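Side-chain contacts in isomerase/lactonizing enzyme (PDB 1RVK), which belongs to the enolase superfamily, binds magnesium and is probably an isomerase or lactonizing enzyme, though its exact reaction is not established: residues A112-G117 against E369-T374; G135-G140 against E158-R163; G145-P150 against G154-T159. All blocks are in the same frame, centred on the assembly; numbering follows the deposited sequence.

Interaction 1 of 3, residues A112-G117 against E369-T374; sequences AGRSLG and EDIDFT
The last turn of helix 98-116, in the N-terminal domain of this enolase-superfamily fold, meets the C-terminal tail of the chain through Arg114, which faces Glu369 and Ile371. Its side chain starts with CG anti to the carbonyl carbon (chi1 -74°) and runs extended from CG to NE, long enough to bridge backbones whose nearest CA atoms, those of Arg114 and Glu369, are still 10.6 Å apart. At the far end, Arg114 NH2 lies 3.1 Å from Glu369 O, with that oxygen at the edge of the guanidinium and near its plane. The same nitrogen donates to a water at 2.9 Å, and this water in turn accepts from Glu369 N at 3.0 Å. Beside the polar pair, Ile371 CD1 approaches Arg114 NH2 obliquely at 3.8 Å. On its other branch, Ile371 lays CG2 over the centre of the Phe373 ring, 3.6 Å above the plane. Phe373 opens helix 373-378 just after the N-cap residue Asp372. Arg114 NE is held by a salt bridge to Asp110, one turn back on its own helix, while His49 of strand 47-52 packs against Arg114 and Ile371. That salt bridge probably meets much of the guanidinium charge, and the only clear polar link between the two segments is the shared water; Glu369 OE1 stays apart, 6.5 Å from Arg114 NH2.

Interaction 2 of 3, residues G135-G140 against E158-R163; sequences GSIMCG and ETLVKR
Leu160 of helix 150-163 pushes one methyl, CD1, against Ile137 at the end of strand 130-137, and that apolar touch is the heart of the contact. Leu160 CD1 sits 3.9 Å from Ile137 CG1 and 4.0 Å from Ile137 CD1, so it rests against the longer branch of the isoleucine, and the two side chains pass at a slant rather than end on. Ile137 presents that branch because CG1 is anti to the carbonyl carbon (chi1 -54°). Two residues back along the strand, the backbone of Gly135 lies against Leu160, with no side chain brought into the interface: Gly135 O is 4.5 Å from Leu160 CD1, and the CA atoms of Gly135 and Leu160 are 6.8 Å apart. Between them, Ser136 points the other way, in the usual strand alternation.

Further out, the strand is fixed by its sheet neighbours, with Gly135 and Ile137 both joined by backbone hydrogen bonds to Lys169 of strand 167-171. Leu333 of the adjoining strand 328-333 also packs on Leu160, and Arg163 makes a salt bridge to Asp340.

Strand 130-137, helix 150-163 and strand 167-171 form a beta-alpha-beta crossover of the TIM-type barrel domain, and here its first strand meets its helix. The side chain of Ile137 is about 11 Å from the bound magnesium, so this is barrel framework and no part of the metal site. No hydrogen bond crosses between the two segments. The helix keeps its own bonds, Lys162 N to Glu158 O and Arg163 N to Thr159 O, and the contact is carried by apolar side chains, with only a loose approach to one carbonyl oxygen.

Interaction 3 of 3, residues G145-P150 against G154-T159; sequences GGLATP and GRFAET
Pro150 O accepts a hydrogen bond from Gly154 N, 3.3 Å away, with an N-H...O angle of 157°. The donor lies in the carbonyl plane, at a C=O...N angle of 153°. This is the first-turn, i to i+4 bond of helix 150-163, and it is followed by Glu158 N to Gly154 O at 3.2 Å. Being a proline, Pro150 has no N-H to offer, and the first position of a helix is a place where none is needed inside the helix. Gly154 brings only backbone to this meeting.

The second touch is apolar and looser. Leu147, three residues ahead of Pro150, leans its CD2 methyl toward the ring of Phe156, approaching obliquely to 4.5 Å from Phe156 CD2. With CG anti to the backbone N (chi1 -172°), the Phe156 side chain is swung out to where Leu147 CD2 meets it. The backbones here stand farther apart, 8.3 Å between the CA atoms of Leu147 and Phe156, so it is the side chains that close the distance.

Around this, Thr149 is the N-cap of the helix, its OG1 accepting from Asp152 N, and Asp152 OD2 in turn takes the N-H of Ala148. Asp141 OD1 accepts from Leu147 N. This is the beta-alpha loop and helix start that follow strand 130-137 of the barrel domain, and two kinds of chemistry join them: backbone and capping bonds set where the helix starts, while Leu147 and Phe156 both also pack on Ile137 of that strand, so that the loose apolar touch brings loop, helix and strand together.

How the interactions relate
Following the chain from the N terminus, helix 98-116 supplies the first half of interaction 1, with 251 residues between its two segments. The contact ties the N-terminal domain to the C-terminal tail, and the long loop it closes holds both other contacts. Interaction 2 closes a much shorter loop, from strand 130-137 to helix 150-163, and interaction 3 joins the loop before helix 150-163 to the helix itself, ending on the same stretch as interaction 2. These two share Glu158 and Thr159, and they touch: Ile137 CG2 lies 3.5 Å from Leu147 CD1, and Ile137 CD1 3.9 Å from Phe156 CD2. Interaction 1 stands apart, its centre 31 Å from that of interaction 2.

Interaction 1 of 3, residues A112-G117 against E369-T374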
# COMPACT_ATOMS: atom_id res chain seq x y z
N ALA A 112 10.49 -3.66 -18.41
CA ALA A 112 10.79 -5.03 -18.83
C ALA A 112 9.52 -5.71 -19.32
O ALA A 112 9.53 -6.41 -20.34
CB ALA A 112 11.39 -5.82 -17.67
N GLY A 113 8.42 -5.50 -18.60
CA GLY A 113 7.15 -6.11 -18.97
C GLY A 113 6.62 -5.60 -20.30
O GLY A 113 6.19 -6.38 -21.15
N ARG A 114 6.63 -4.28 -20.47
CA ARG A 114 6.15 -3.70 -21.72
C ARG A 114 7.05 -4.11 -22.88
O ARG A 114 6.57 -4.40 -23.97
CB ARG A 114 6.09 -2.17 -21.61
CG ARG A 114 4.92 -1.66 -20.76
CD ARG A 114 4.88 -0.14 -20.72
NE ARG A 114 3.82 0.36 -19.84
CZ ARG A 114 2.65 0.82 -20.26
NH1 ARG A 114 2.36 0.85 -21.56
NH2 ARG A 114 1.74 1.23 -19.38
N SER A 115 8.36 -4.16 -22.64
CA SER A 115 9.31 -4.54 -23.68
C SER A 115 9.10 -5.98 -24.14
O SER A 115 9.31 -6.30 -25.32
CB SER A 115 10.75 -4.37 -23.18
OG SER A 115 11.03 -3.02 -22.86
N LEU A 116 8.69 -6.85 -23.22
CA LEU A 116 8.47 -8.26 -23.52
C LEU A 116 7.00 -8.57 -23.81
O LEU A 116 6.68 -9.68 -24.25
CB LEU A 116 8.96 -9.13 -22.36
CG LEU A 116 10.43 -9.02 -21.96
CD1 LEU A 116 10.65 -9.78 -20.66
CD2 LEU A 116 11.31 -9.57 -23.07
N GLY A 117 6.12 -7.61 -23.56
CA GLY A 117 4.70 -7.82 -23.78
C GLY A 117 4.16 -8.81 -22.77
O GLY A 117 3.30 -9.63 -23.08
N GLU A 369 -0.87 -0.66 -16.09
CA GLU A 369 -1.60 0.58 -15.85
C GLU A 369 -1.95 1.16 -17.22
O GLU A 369 -1.07 1.42 -18.05
CB GLU A 369 -0.75 1.55 -15.01
CG GLU A 369 -0.38 0.95 -13.64
CD GLU A 369 0.28 1.94 -12.69
OE1 GLU A 369 1.26 2.59 -13.08
OE2 GLU A 369 -0.18 2.04 -11.53
N ASP A 370 -3.25 1.31 -17.47
CA ASP A 370 -3.77 1.82 -18.74
C ASP A 370 -3.67 3.35 -18.71
O ASP A 370 -4.65 4.05 -18.48
CB ASP A 370 -5.23 1.38 -18.88
CG ASP A 370 -5.73 1.44 -20.32
OD1 ASP A 370 -6.91 1.10 -20.54
OD2 ASP A 370 -4.95 1.82 -21.21
N ILE A 371 -2.46 3.84 -18.96
CA ILE A 371 -2.17 5.27 -18.91
C ILE A 371 -2.77 6.14 -20.01
O ILE A 371 -2.62 5.86 -21.20
CB ILE A 371 -0.65 5.49 -18.86
CG1 ILE A 371 -0.05 4.65 -17.73
CG2 ILE A 371 -0.34 6.97 -18.65
CD1 ILE A 371 1.46 4.65 -17.69
N ASP A 372 -3.44 7.21 -19.60
CA ASP A 372 -4.03 8.16 -20.54
C ASP A 372 -2.98 9.24 -20.74
O ASP A 372 -3.01 10.28 -20.08
CB ASP A 372 -5.31 8.77 -19.96
CG ASP A 372 -6.11 9.55 -21.00
OD1 ASP A 372 -5.51 10.06 -21.97
OD2 ASP A 372 -7.35 9.67 -20.83
N PHE A 373 -2.03 8.99 -21.64
CA PHE A 373 -0.96 9.95 -21.90
C PHE A 373 -1.47 11.29 -22.41
O PHE A 373 -0.87 12.33 -22.14
CB PHE A 373 0.04 9.36 -22.90
CG PHE A 373 0.76 8.15 -22.38
CD1 PHE A 373 0.27 6.87 -22.64
CD2 PHE A 373 1.91 8.28 -21.61
CE1 PHE A 373 0.91 5.74 -22.14
CE2 PHE A 373 2.56 7.15 -21.10
CZ PHE A 373 2.06 5.88 -21.37
N THR A 374 -2.58 11.27 -23.14
CA THR A 374 -3.16 12.50 -23.67
C THR A 374 -3.64 13.39 -22.53
O THR A 374 -3.43 14.60 -22.56
CB THR A 374 -4.33 12.20 -24.62
OG1 THR A 374 -3.86 11.44 -25.73
CG2 THR A 374 -4.96 13.49 -25.12
O HOH W 1 1.99 0.12 -16.74

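Interaction 2 of 3, residues G135-G140 against E158-R163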
# COMPACT_ATOMS: atom_id res chain seq x y z
N GLY A 135 -11.99 -4.62 1.83
CA GLY A 135 -12.29 -3.21 1.68
C GLY A 135 -11.61 -2.48 2.81
O GLY A 135 -11.98 -2.66 3.97
N SER A 136 -10.61 -1.67 2.49
CA SER A 136 -9.84 -0.92 3.48
C SER A 136 -10.46 0.46 3.66
O SER A 136 -10.34 1.33 2.79
CB SER A 136 -8.39 -0.81 3.02
OG SER A 136 -7.50 -0.64 4.11
N ILE A 137 -11.13 0.66 4.80
CA ILE A 137 -11.81 1.92 5.10
C ILE A 137 -10.90 3.04 5.58
O ILE A 137 -10.04 2.83 6.43
CB ILE A 137 -12.91 1.69 6.16
CG1 ILE A 137 -13.86 0.58 5.69
CG2 ILE A 137 -13.70 2.98 6.38
CD1 ILE A 137 -14.89 0.17 6.73
N MSE A 138 -11.11 4.24 5.04
CA MSE A 138 -10.33 5.42 5.42
C MSE A 138 -10.39 5.70 6.92
O MSE A 138 -11.32 5.26 7.61
CB MSE A 138 -10.83 6.68 4.71
CG MSE A 138 -10.51 6.77 3.23
SE MSE A 138 -10.89 8.56 2.57
CE MSE A 138 -9.93 8.45 0.90
N CYS A 139 -9.42 6.46 7.41
CA CYS A 139 -9.37 6.85 8.81
C CYS A 139 -10.66 7.58 9.14
O CYS A 139 -11.30 8.15 8.26
CB CYS A 139 -8.19 7.79 9.07
SG CYS A 139 -6.56 7.02 8.89
N GLY A 140 -11.04 7.56 10.41
CA GLY A 140 -12.26 8.23 10.82
C GLY A 140 -12.22 9.74 10.65
O GLY A 140 -11.14 10.34 10.55
N GLU A 158 -21.91 -2.56 5.84
CA GLU A 158 -23.00 -3.27 5.18
C GLU A 158 -22.93 -3.05 3.68
O GLU A 158 -23.14 -3.96 2.89
CB GLU A 158 -24.35 -2.79 5.72
CG GLU A 158 -24.62 -3.17 7.16
CD GLU A 158 -26.01 -2.79 7.61
OE1 GLU A 158 -26.99 -3.29 7.00
OE2 GLU A 158 -26.13 -2.00 8.56
N THR A 159 -22.63 -1.81 3.29
CA THR A 159 -22.52 -1.46 1.88
C THR A 159 -21.38 -2.22 1.20
O THR A 159 -21.52 -2.67 0.06
CB THR A 159 -22.30 0.06 1.72
OG1 THR A 159 -23.46 0.76 2.20
CG2 THR A 159 -22.05 0.42 0.26
N LEU A 160 -20.27 -2.38 1.90
CA LEU A 160 -19.12 -3.09 1.33
C LEU A 160 -19.40 -4.59 1.17
O LEU A 160 -18.93 -5.21 0.22
CB LEU A 160 -17.88 -2.87 2.21
CG LEU A 160 -17.41 -1.42 2.32
CD1 LEU A 160 -16.21 -1.36 3.27
CD2 LEU A 160 -17.04 -0.87 0.94
N VAL A 161 -20.16 -5.17 2.10
CA VAL A 161 -20.49 -6.59 2.01
C VAL A 161 -21.38 -6.79 0.79
O VAL A 161 -21.22 -7.75 0.04
CB VAL A 161 -21.22 -7.08 3.28
CG1 VAL A 161 -21.77 -8.48 3.07
CG2 VAL A 161 -20.25 -7.08 4.46
N LYS A 162 -22.30 -5.86 0.58
CA LYS A 162 -23.20 -5.93 -0.57
C LYS A 162 -22.39 -5.88 -1.87
O LYS A 162 -22.72 -6.57 -2.84
CB LYS A 162 -24.19 -4.76 -0.53
CG LYS A 162 -25.22 -4.77 -1.65
CD LYS A 162 -26.18 -3.59 -1.52
CE LYS A 162 -27.22 -3.59 -2.63
NZ LYS A 162 -26.59 -3.48 -3.98
N ARG A 163 -21.33 -5.07 -1.87
CA ARG A 163 -20.46 -4.94 -3.04
C ARG A 163 -19.73 -6.24 -3.36
O ARG A 163 -19.35 -6.48 -4.51
CB ARG A 163 -19.43 -3.82 -2.81
CG ARG A 163 -18.39 -3.68 -3.92
CD ARG A 163 -19.00 -3.27 -5.25
NE ARG A 163 -17.97 -3.13 -6.29
CZ ARG A 163 -17.43 -4.16 -6.95
NH1 ARG A 163 -17.81 -5.40 -6.70
NH2 ARG A 163 -16.50 -3.93 -7.87

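Interaction 3 of 3, residues G145-P150 against G154-T159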
# COMPACT_ATOMS: atom_id res chain seq x y z
N GLY A 145 -22.54 11.51 8.67
CA GLY A 145 -22.88 10.49 7.70
C GLY A 145 -21.68 9.84 7.04
O GLY A 145 -21.83 8.89 6.26
N GLY A 146 -20.48 10.33 7.34
CA GLY A 146 -19.28 9.77 6.76
C GLY A 146 -18.74 8.66 7.66
O GLY A 146 -19.23 7.54 7.62
N LEU A 147 -17.72 8.99 8.45
CA LEU A 147 -17.13 8.04 9.38
C LEU A 147 -16.93 8.79 10.70
O LEU A 147 -15.86 8.76 11.31
CB LEU A 147 -15.78 7.53 8.85
CG LEU A 147 -15.88 6.68 7.57
CD1 LEU A 147 -14.49 6.36 7.05
CD2 LEU A 147 -16.65 5.40 7.86
N ALA A 148 -17.99 9.46 11.14
CA ALA A 148 -17.95 10.25 12.37
C ALA A 148 -18.31 9.48 13.63
O ALA A 148 -17.86 9.82 14.72
CB ALA A 148 -18.87 11.45 12.23
N THR A 149 -19.12 8.44 13.48
CA THR A 149 -19.56 7.65 14.62
C THR A 149 -19.37 6.16 14.43
O THR A 149 -19.14 5.69 13.32
CB THR A 149 -21.06 7.88 14.88
OG1 THR A 149 -21.81 7.23 13.85
CG2 THR A 149 -21.39 9.37 14.86
N PRO A 150 -19.47 5.39 15.53
CA PRO A 150 -19.31 3.93 15.42
C PRO A 150 -20.36 3.39 14.46
O PRO A 150 -20.09 2.50 13.66
CB PRO A 150 -19.53 3.46 16.85
CG PRO A 150 -18.93 4.58 17.65
CD PRO A 150 -19.48 5.81 16.94
N GLY A 154 -20.48 0.91 10.85
CA GLY A 154 -21.33 -0.25 10.68
C GLY A 154 -22.14 -0.16 9.40
O GLY A 154 -22.28 -1.14 8.67
N ARG A 155 -22.67 1.02 9.11
CA ARG A 155 -23.47 1.23 7.91
C ARG A 155 -22.62 1.10 6.65
O ARG A 155 -23.06 0.51 5.66
CB ARG A 155 -24.13 2.61 7.96
CG ARG A 155 -25.19 2.75 9.04
CD ARG A 155 -26.42 1.91 8.72
NE ARG A 155 -27.43 2.00 9.77
CZ ARG A 155 -28.69 1.56 9.65
NH1 ARG A 155 -29.10 1.01 8.52
NH2 ARG A 155 -29.53 1.69 10.67
N PHE A 156 -21.41 1.64 6.68
CA PHE A 156 -20.56 1.54 5.50
C PHE A 156 -20.18 0.08 5.27
O PHE A 156 -20.11 -0.39 4.14
CB PHE A 156 -19.32 2.41 5.66
CG PHE A 156 -18.49 2.52 4.41
CD1 PHE A 156 -19.10 2.69 3.17
CD2 PHE A 156 -17.10 2.48 4.47
CE1 PHE A 156 -18.34 2.82 2.01
CE2 PHE A 156 -16.33 2.62 3.32
CZ PHE A 156 -16.95 2.79 2.08
N ALA A 157 -19.93 -0.65 6.36
CA ALA A 157 -19.56 -2.06 6.27
C ALA A 157 -20.65 -2.87 5.56
O ALA A 157 -20.35 -3.76 4.77
CB ALA A 157 -19.32 -2.63 7.67
N GLU A 158 -21.91 -2.56 5.84
CA GLU A 158 -23.00 -3.27 5.18
C GLU A 158 -22.93 -3.05 3.68
O GLU A 158 -23.14 -3.96 2.89
CB GLU A 158 -24.35 -2.79 5.72
CG GLU A 158 -24.62 -3.17 7.16
CD GLU A 158 -26.01 -2.79 7.61
OE1 GLU A 158 -26.99 -3.29 7.00
OE2 GLU A 158 -26.13 -2.00 8.56
N THR A 159 -22.63 -1.81 3.29
CA THR A 159 -22.52 -1.46 1.88
C THR A 159 -21.38 -2.22 1.20
O THR A 159 -21.52 -2.67 0.06
CB THR A 159 -22.30 0.06 1.72
OG1 THR A 159 -23.46 0.76 2.20
CG2 THR A 159 -22.05 0.42 0.26